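Local coordinates for protein EST1E (PDB 2WTM) that hydrolyses feruloyl esters as a promiscuous esterase, probably by a serine mechanism and probably releasing ferulic acid from plant material in the rumen, at residues A[16-21]-A[59-64]; A[114-119]-A[179-184]; A[135-140]-A[174-179]. One frame throughout, in Å; residues are numbered along the deposited sequence.

Contact 1. Residues A[16-21]-A[59-64]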
loop_
_atom_site.group_PDB
_atom_site.type_symbol
_atom_site.label_atom_id
_atom_site.label_comp_id
_atom_site.label_asym_id
_atom_site.label_seq_id
_atom_site.Cartn_x
_atom_site.Cartn_y
_atom_site.Cartn_z
ATOM N N TYR A 16 -18.483 -7.067 -12.581
ATOM C CA TYR A 16 -19.711 -7.062 -13.393
ATOM C C TYR A 16 -19.627 -5.834 -14.268
ATOM O O TYR A 16 -19.531 -4.715 -13.733
ATOM C CB TYR A 16 -20.989 -6.961 -12.513
ATOM C CG TYR A 16 -21.082 -8.086 -11.486
ATOM C CD1 TYR A 16 -21.622 -9.328 -11.830
ATOM C CD2 TYR A 16 -20.654 -7.909 -10.200
ATOM C CE1 TYR A 16 -21.715 -10.341 -10.899
ATOM C CE2 TYR A 16 -20.726 -8.912 -9.264
ATOM C CZ TYR A 16 -21.249 -10.138 -9.622
ATOM O OH TYR A 16 -21.374 -11.138 -8.694
ATOM N N LEU A 17 -19.703 -6.006 -15.587
ATOM C CA LEU A 17 -19.787 -4.897 -16.502
ATOM C C LEU A 17 -21.240 -4.782 -16.953
ATOM O O LEU A 17 -21.806 -5.766 -17.490
ATOM C CB LEU A 17 -18.879 -5.156 -17.708
ATOM C CG LEU A 17 -18.911 -4.110 -18.819
ATOM C CD1 LEU A 17 -18.545 -2.694 -18.378
ATOM C CD2 LEU A 17 -17.960 -4.603 -19.951
ATOM N N ASP A 18 -21.838 -3.619 -16.727
ATOM C CA ASP A 18 -23.213 -3.355 -17.182
ATOM C C ASP A 18 -23.217 -2.167 -18.062
ATOM O O ASP A 18 -22.665 -1.108 -17.745
ATOM C CB ASP A 18 -24.146 -3.118 -16.029
ATOM C CG ASP A 18 -24.428 -4.368 -15.248
ATOM O OD1 ASP A 18 -25.369 -5.151 -15.606
ATOM O OD2 ASP A 18 -23.687 -4.600 -14.274
ATOM N N MET A 19 -23.853 -2.337 -19.235
ATOM C CA MET A 19 -23.886 -1.302 -20.248
ATOM C C MET A 19 -25.209 -0.549 -20.232
ATOM O O MET A 19 -26.199 -1.076 -19.758
ATOM C CB MET A 19 -23.708 -1.908 -21.634
ATOM C CG MET A 19 -22.360 -2.627 -21.838
ATOM S SD MET A 19 -20.881 -1.605 -21.742
ATOM C CE MET A 19 -21.056 -0.400 -22.956
ATOM N N PRO A 20 -25.205 0.693 -20.725
ATOM C CA PRO A 20 -26.509 1.366 -20.879
ATOM C C PRO A 20 -27.338 0.573 -21.871
ATOM O O PRO A 20 -26.770 -0.117 -22.703
ATOM C CB PRO A 20 -26.144 2.737 -21.411
ATOM C CG PRO A 20 -24.767 2.942 -21.049
ATOM C CD PRO A 20 -24.115 1.575 -21.078
ATOM N N LYS A 21 -28.657 0.641 -21.686
ATOM C CA LYS A 21 -29.672 -0.176 -22.389
ATOM C C LYS A 21 -29.408 -0.309 -23.852
ATOM O O LYS A 21 -29.543 -1.404 -24.452
ATOM C CB LYS A 21 -31.049 0.496 -22.214
ATOM N N THR A 59 -21.065 0.630 -16.130
ATOM C CA THR A 59 -20.553 0.463 -14.764
ATOM C C THR A 59 -19.719 -0.780 -14.686
ATOM O O THR A 59 -20.002 -1.804 -15.343
ATOM C CB THR A 59 -21.693 0.405 -13.753
ATOM O OG1 THR A 59 -22.653 -0.634 -14.125
ATOM C CG2 THR A 59 -22.360 1.803 -13.641
ATOM N N LEU A 60 -18.696 -0.716 -13.820
ATOM C CA LEU A 60 -17.863 -1.879 -13.569
ATOM C C LEU A 60 -17.813 -1.977 -12.078
ATOM O O LEU A 60 -17.088 -1.217 -11.393
ATOM C CB LEU A 60 -16.474 -1.762 -14.219
ATOM C CG LEU A 60 -15.451 -2.912 -14.171
ATOM C CD1 LEU A 60 -16.070 -4.161 -14.828
ATOM C CD2 LEU A 60 -14.229 -2.479 -14.860
ATOM N N ARG A 61 -18.634 -2.877 -11.541
ATOM C CA ARG A 61 -18.635 -3.221 -10.160
ATOM C C ARG A 61 -17.577 -4.278 -9.914
ATOM O O ARG A 61 -17.589 -5.319 -10.571
ATOM C CB ARG A 61 -20.013 -3.724 -9.686
ATOM C CG ARG A 61 -21.174 -2.729 -9.722
ATOM C CD ARG A 61 -22.491 -3.408 -9.496
ATOM N NE ARG A 61 -22.849 -4.240 -10.650
ATOM C CZ ARG A 61 -23.643 -5.286 -10.579
ATOM N NH1 ARG A 61 -24.072 -5.678 -9.423
ATOM N NH2 ARG A 61 -24.043 -5.940 -11.681
ATOM N N ALA A 62 -16.635 -4.066 -8.973
ATOM C CA ALA A 62 -15.565 -5.052 -8.738
ATOM C C ALA A 62 -15.565 -5.459 -7.279
ATOM O O ALA A 62 -15.611 -4.571 -6.372
ATOM C CB ALA A 62 -14.205 -4.387 -9.074
ATOM N N ASP A 63 -15.519 -6.756 -7.026
ATOM C CA ASP A 63 -15.366 -7.319 -5.718
ATOM C C ASP A 63 -13.836 -7.257 -5.394
ATOM O O ASP A 63 -12.987 -7.706 -6.169
ATOM C CB ASP A 63 -15.821 -8.775 -5.667
ATOM C CG ASP A 63 -17.319 -8.928 -5.729
ATOM O OD1 ASP A 63 -18.020 -7.955 -5.373
ATOM O OD2 ASP A 63 -17.745 -10.080 -6.077
ATOM N N MET A 64 -13.515 -6.662 -4.266
ATOM C CA MET A 64 -12.143 -6.528 -3.840
ATOM C C MET A 64 -11.615 -7.767 -3.179
ATOM O O MET A 64 -12.320 -8.704 -2.859
ATOM C CB MET A 64 -12.052 -5.312 -2.875
ATOM C CG MET A 64 -12.581 -3.982 -3.506
ATOM S SD MET A 64 -11.372 -3.356 -4.684
ATOM C CE MET A 64 -11.908 -4.080 -6.263
HETATM O O HOH W 1 -21.939 -3.082 -13.211
HETATM O O HOH W 2 -20.578 -10.255 -6.195
#
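The guanidinium of Arg61 lies against the base of the Tyr16 side chain and reaches on to the carboxylate of Asp18, all three on one face of the sheet. Its NH2 comes to 3.3 Å from Tyr16 CB, so that CB sits over one face of the flat group, while the phenol ring is inclined to it by 27°. Arg61 leaves the backbone with CG beside its own N and then bends at chi3 (-70°), which swings the head back over the neighbouring strand. At its edge NH2 donates to the syn lone pair of Asp18 OD2, 2.9 Å away, in a salt bridge; NH1 is held by the carbonyl of Ser40. Water 1, in the guanidinium plane, accepts from Arg61 NE at 3.0 Å and has Asp18 OD2, Tyr16 O and Thr59 OG1 within hydrogen-bonding distance, more acceptors than its protons can serve; it sits beside the salt bridge, touching both partners. Thr59 OG1 is bonded to Asn53. The Tyr16 hydroxyl meets Lys69, and water 2 links it to Asp63 OD2. On the other face Leu17 CB and Leu60 CD1 touch at 4.1 Å. Tyr16 pairs with Arg61 and Asp18 with Thr59 as hydrogen-bonded pairs flanking the non-hydrogen-bonded Leu17–Leu60 pair, a regular antiparallel ladder. It joins strand 11-18 to strand 58-62, where the antiparallel N-terminal strands meet the parallel part of an alpha/beta-hydrolase sheet.

Contact 2. Residues A[114-119]-A[179-184]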
loop_
_atom_site.group_PDB
_atom_site.type_symbol
_atom_site.label_atom_id
_atom_site.label_comp_id
_atom_site.label_asym_id
_atom_site.label_seq_id
_atom_site.Cartn_x
_atom_site.Cartn_y
_atom_site.Cartn_z
ATOM N N VAL A 114 -11.909 4.665 -3.085
ATOM C CA VAL A 114 -11.954 5.535 -4.218
ATOM C C VAL A 114 -11.432 6.973 -4.028
ATOM O O VAL A 114 -10.795 7.551 -4.918
ATOM C CB VAL A 114 -13.306 5.428 -5.002
ATOM C CG1 VAL A 114 -13.579 3.994 -5.534
ATOM C CG2 VAL A 114 -14.464 5.983 -4.242
ATOM N N MET A 115 -11.634 7.509 -2.822
ATOM C CA MET A 115 -10.932 8.753 -2.526
ATOM C C MET A 115 -9.411 8.632 -2.763
ATOM O O MET A 115 -8.785 9.505 -3.317
ATOM C CB MET A 115 -11.227 9.226 -1.110
ATOM C CG MET A 115 -12.720 9.612 -0.899
ATOM S SD MET A 115 -13.187 9.867 0.823
ATOM C CE MET A 115 -12.150 11.249 1.329
ATOM N N LEU A 116 -8.842 7.555 -2.260
ATOM C CA LEU A 116 -7.429 7.335 -2.374
ATOM C C LEU A 116 -7.020 7.043 -3.806
ATOM O O LEU A 116 -6.117 7.645 -4.354
ATOM C CB LEU A 116 -6.981 6.181 -1.450
ATOM C CG LEU A 116 -7.373 6.206 0.034
ATOM C CD1 LEU A 116 -6.899 4.967 0.876
ATOM C CD2 LEU A 116 -6.765 7.529 0.617
ATOM N N ALA A 117 -7.717 6.101 -4.466
ATOM C CA ALA A 117 -7.378 5.663 -5.793
ATOM C C ALA A 117 -7.610 6.833 -6.813
ATOM O O ALA A 117 -6.860 6.981 -7.747
ATOM C CB ALA A 117 -8.216 4.422 -6.220
ATOM N N ALA A 118 -8.673 7.597 -6.667
ATOM C CA ALA A 118 -8.923 8.768 -7.546
ATOM C C ALA A 118 -7.755 9.759 -7.554
ATOM O O ALA A 118 -7.289 10.274 -8.578
ATOM C CB ALA A 118 -10.180 9.438 -7.231
ATOM N N ALA A 119 -7.224 9.975 -6.378
ATOM C CA ALA A 119 -6.076 10.857 -6.308
ATOM C C ALA A 119 -4.879 10.263 -7.041
ATOM O O ALA A 119 -4.158 10.973 -7.733
ATOM C CB ALA A 119 -5.816 11.207 -4.869
ATOM N N ILE A 179 -1.704 5.565 6.232
ATOM C CA ILE A 179 -2.388 6.334 5.171
ATOM C C ILE A 179 -2.790 7.685 5.668
ATOM O O ILE A 179 -3.565 7.840 6.611
ATOM C CB ILE A 179 -3.599 5.575 4.637
ATOM C CG1 ILE A 179 -3.152 4.317 3.937
ATOM C CG2 ILE A 179 -4.405 6.380 3.582
ATOM C CD1 ILE A 179 -4.191 3.344 3.608
ATOM N N ARG A 180 -2.285 8.726 4.980
ATOM C CA ARG A 180 -2.670 10.119 5.281
ATOM C C ARG A 180 -3.770 10.601 4.320
ATOM O O ARG A 180 -3.477 11.112 3.275
ATOM C CB ARG A 180 -1.443 10.998 5.150
ATOM C CG ARG A 180 -0.209 10.458 5.885
ATOM C CD ARG A 180 -0.418 10.061 7.300
ATOM N NE ARG A 180 -1.004 11.145 8.071
ATOM C CZ ARG A 180 -0.881 11.280 9.379
ATOM N NH1 ARG A 180 -0.130 10.445 10.099
ATOM N NH2 ARG A 180 -1.498 12.299 9.965
ATOM N N VAL A 181 -5.019 10.339 4.690
ATOM C CA VAL A 181 -6.162 10.631 3.796
ATOM C C VAL A 181 -6.150 12.038 3.257
ATOM O O VAL A 181 -6.431 12.290 2.101
ATOM C CB VAL A 181 -7.523 10.269 4.485
ATOM C CG1 VAL A 181 -8.678 10.556 3.583
ATOM C CG2 VAL A 181 -7.525 8.796 4.863
ATOM N N GLU A 182 -5.814 12.963 4.147
ATOM C CA GLU A 182 -5.841 14.375 3.787
ATOM C C GLU A 182 -4.961 14.722 2.603
ATOM O O GLU A 182 -5.294 15.648 1.813
ATOM C CB GLU A 182 -5.440 15.193 5.016
ATOM C CG GLU A 182 -6.427 15.260 6.154
ATOM C CD GLU A 182 -6.509 13.991 7.049
ATOM O OE1 GLU A 182 -5.604 13.077 6.965
ATOM O OE2 GLU A 182 -7.482 13.932 7.860
ATOM N N ASP A 183 -3.854 13.997 2.425
ATOM C CA ASP A 183 -2.947 14.186 1.270
ATOM C C ASP A 183 -3.692 13.875 -0.034
ATOM O O ASP A 183 -3.559 14.568 -1.054
ATOM C CB ASP A 183 -1.719 13.303 1.350
ATOM C CG ASP A 183 -0.733 13.740 2.366
ATOM O OD1 ASP A 183 -0.950 14.776 3.045
ATOM O OD2 ASP A 183 0.241 12.987 2.515
ATOM N N PHE A 184 -4.423 12.770 0.004
ATOM C CA PHE A 184 -5.183 12.331 -1.177
ATOM C C PHE A 184 -6.377 13.267 -1.488
ATOM O O PHE A 184 -6.728 13.453 -2.647
ATOM C CB PHE A 184 -5.737 10.874 -1.012
ATOM C CG PHE A 184 -4.691 9.811 -0.809
ATOM C CD1 PHE A 184 -4.376 8.969 -1.821
ATOM C CD2 PHE A 184 -3.964 9.705 0.370
ATOM C CE1 PHE A 184 -3.450 7.942 -1.674
ATOM C CE2 PHE A 184 -3.051 8.669 0.562
ATOM C CZ PHE A 184 -2.783 7.800 -0.477
HETATM O O HOH W 3 -9.300 12.160 -3.093
#
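In the alpha/beta-hydrolase fold the helix that follows the nucleophile strand packs beside the central sheet, and here the outer side of that helix, 109-120, receives the start of helix 181-187. Phe184 carries the contact. Its CG lies beside the backbone N (chi1 -60°), and the ring crosses Leu116 obliquely, one face toward its CD2. This CD2 methyl sits 3.5 Å from the centroid of the Phe184 ring and 17° off the normal, a CH-pi contact slightly displaced toward the CG side. The same ring presents CD1 to the backbone carbonyl, 3.3 Å from Leu116 O. Ala119, one helical turn on, packs its methyl near the ring plane at the edge and against Phe184 CB, with Ala119 CB 3.3 Å from Phe184 O. The other branch of Leu116, CD1, leans on Ile179 CG2 at 3.9 Å, while CD2, chiefly on the ring, also comes near that methyl. Met115, bent at chi3, brings only its terminal CE to Val181 CG1, at 4.2 Å. Leu83 of helix 79-93 also touches Leu116, and Thr178 of the second subunit packs on Phe184, which places the ring close to the dimer interface. The polar link between the segments runs through a single water: water 3 donates to Met115 O at 2.7 Å and to Phe184 O at 2.9 Å.

Contact 3. Residues A[135-140]-A[174-179]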
loop_
_atom_site.group_PDB
_atom_site.type_symbol
_atom_site.label_atom_id
_atom_site.label_comp_id
_atom_site.label_asym_id
_atom_site.label_seq_id
_atom_site.Cartn_x
_atom_site.Cartn_y
_atom_site.Cartn_z
ATOM N N ALA A 135 -13.759 7.484 5.719
ATOM C CA ALA A 135 -12.505 8.199 5.510
ATOM C C ALA A 135 -11.697 8.390 6.792
ATOM O O ALA A 135 -10.506 8.757 6.733
ATOM C CB ALA A 135 -12.787 9.539 4.921
ATOM N N MET A 136 -12.321 8.163 7.939
ATOM C CA MET A 136 -11.574 8.259 9.230
ATOM C C MET A 136 -10.866 6.947 9.595
ATOM O O MET A 136 -10.164 6.910 10.627
ATOM C CB MET A 136 -12.497 8.714 10.387
ATOM C CG MET A 136 -13.200 10.018 10.179
ATOM S SD MET A 136 -12.016 11.316 10.058
ATOM C CE MET A 136 -11.295 11.190 11.678
ATOM N N ILE A 137 -10.999 5.853 8.817
ATOM C CA ILE A 137 -10.358 4.595 9.247
ATOM C C ILE A 137 -8.877 4.813 9.606
ATOM O O ILE A 137 -8.438 4.312 10.620
ATOM C CB ILE A 137 -10.607 3.450 8.240
ATOM C CG1 ILE A 137 -12.023 2.883 8.500
ATOM C CG2 ILE A 137 -9.526 2.383 8.382
ATOM C CD1 ILE A 137 -12.448 1.876 7.504
ATOM N N PRO A 138 -8.079 5.480 8.732
ATOM C CA PRO A 138 -6.606 5.598 9.089
ATOM C C PRO A 138 -6.368 6.393 10.340
ATOM O O PRO A 138 -5.564 5.904 11.180
ATOM C CB PRO A 138 -5.965 6.179 7.821
ATOM C CG PRO A 138 -6.996 5.737 6.711
ATOM C CD PRO A 138 -8.356 5.901 7.341
ATOM N N GLU A 139 -7.035 7.504 10.493
ATOM C CA GLU A 139 -6.773 8.371 11.695
ATOM C C GLU A 139 -7.197 7.582 12.947
ATOM O O GLU A 139 -6.459 7.470 13.947
ATOM C CB GLU A 139 -7.459 9.713 11.588
ATOM C CG GLU A 139 -7.435 10.463 12.890
ATOM C CD GLU A 139 -8.048 11.866 12.845
ATOM O OE1 GLU A 139 -8.391 12.432 11.782
ATOM O OE2 GLU A 139 -8.215 12.396 13.958
ATOM N N ILE A 140 -8.354 6.939 12.875
ATOM C CA ILE A 140 -8.877 6.235 14.028
ATOM C C ILE A 140 -8.040 5.014 14.335
ATOM O O ILE A 140 -7.806 4.718 15.483
ATOM C CB ILE A 140 -10.360 5.962 13.859
ATOM C CG1 ILE A 140 -11.165 7.258 13.769
ATOM C CG2 ILE A 140 -10.919 5.047 14.914
ATOM C CD1 ILE A 140 -10.894 8.232 14.877
ATOM N N ARG A 174 -1.947 -2.230 10.716
ATOM C CA ARG A 174 -0.572 -1.775 10.383
ATOM C C ARG A 174 -0.529 -0.954 9.110
ATOM O O ARG A 174 0.132 0.047 9.018
ATOM C CB ARG A 174 0.349 -2.953 10.324
ATOM C CG ARG A 174 0.442 -3.770 11.595
ATOM C CD ARG A 174 1.442 -4.834 11.576
ATOM N NE ARG A 174 1.457 -5.616 12.808
ATOM C CZ ARG A 174 2.191 -5.317 13.868
ATOM N NH1 ARG A 174 2.984 -4.260 13.839
ATOM N NH2 ARG A 174 2.165 -6.084 14.956
ATOM N N VAL A 175 -1.275 -1.431 8.094
ATOM C CA VAL A 175 -1.368 -0.737 6.822
ATOM C C VAL A 175 -2.186 0.538 6.937
ATOM O O VAL A 175 -1.821 1.600 6.464
ATOM C CB VAL A 175 -1.964 -1.675 5.754
ATOM C CG1 VAL A 175 -2.367 -0.916 4.529
ATOM C CG2 VAL A 175 -0.987 -2.805 5.426
ATOM N N ALA A 176 -3.351 0.450 7.539
ATOM C CA ALA A 176 -4.254 1.588 7.628
ATOM C C ALA A 176 -3.596 2.782 8.307
ATOM O O ALA A 176 -3.805 3.951 7.941
ATOM C CB ALA A 176 -5.538 1.232 8.368
ATOM N N GLN A 177 -2.876 2.483 9.359
ATOM C CA GLN A 177 -2.239 3.542 10.091
ATOM C C GLN A 177 -1.300 4.421 9.228
ATOM O O GLN A 177 -1.012 5.588 9.596
ATOM C CB GLN A 177 -1.435 2.935 11.250
ATOM C CG GLN A 177 -2.240 2.432 12.443
ATOM C CD GLN A 177 -1.331 1.982 13.567
ATOM O OE1 GLN A 177 -0.172 1.686 13.361
ATOM N NE2 GLN A 177 -1.909 1.862 14.780
ATOM N N THR A 178 -0.790 3.854 8.114
ATOM C CA THR A 178 0.211 4.584 7.305
ATOM C C THR A 178 -0.421 5.654 6.429
ATOM O O THR A 178 0.248 6.498 5.840
ATOM C CB THR A 178 1.005 3.677 6.472
ATOM O OG1 THR A 178 0.248 3.219 5.332
ATOM C CG2 THR A 178 1.634 2.545 7.297
ATOM N N ILE A 179 -1.704 5.565 6.232
ATOM C CA ILE A 179 -2.388 6.334 5.171
ATOM C C ILE A 179 -2.790 7.685 5.668
ATOM O O ILE A 179 -3.565 7.840 6.611
ATOM C CB ILE A 179 -3.599 5.575 4.637
ATOM C CG1 ILE A 179 -3.152 4.317 3.937
ATOM C CG2 ILE A 179 -4.405 6.380 3.582
ATOM C CD1 ILE A 179 -4.191 3.344 3.608
#
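A type I beta turn, Ala176 to Ile179, at the C-terminal side of helix 171-176, lies against the first turn of helix 137-143, in the region inserted between strands 125-131 and 192-197 of the alpha/beta-hydrolase sheet. Arg174 faces the other subunit of the dimer, forming a salt bridge with Asp123 of the second subunit. Val175 contributes its carbonyl, which accepts both from Thr178 N and from the Thr178 hydroxyl, OG1 to O 2.9 Å, tying the turn back onto the helix. Ala176 points its methyl at helix 137-143, and Ala176 CB meets Ile137 CG2 at 4.2 Å; the Ala176 carbonyl accepts from Ile179 N at 3.2 Å, closing the turn. Gln177 sets its CB away from 135-140, yet its NE2 returns to the carbonyl of Ala141 in helix 137-143 and also meets Pro153 O; OE1 is bonded to Arg122 of the second subunit. Thr178 likewise directs its CB away, its hydroxyl engaged with Val175. Ile179 ends the turn beside Pro138, whose CG and CB edge lies 4.0 Å from Ile179 CB. The carbonyls of Gln177 and Ile179 both accept from Arg142 NH1, a further tie to helix 137-143. Pro138 CB rests against two backbone oxygens of the turn, 3.1 Å from Ala176 O and 3.2 Å from Ile179 O.

In the fold
Contacts 2 and 3 form one continuous packing region, their centres about 11 Å apart: they share Ile179, and Val181 CG2 lies 3.6 Å from Pro138 CG. Contact 3 is nested within the chain loop that contact 2 closes, and both touch the second subunit. Contact 1 stands on the opposite side of the chain's centre, its centre about 23 Å from that of contact 2 and about 28 Å from that of contact 3. Ser108, His228 and Asp200 probably form the catalytic triad, with Ser108 on a probable nucleophile elbow just before helix 109-120. Ile137 of contact 3 lies near them, its side chain about 6 Å from a bound phosphate, probably from the crystallisation liquor.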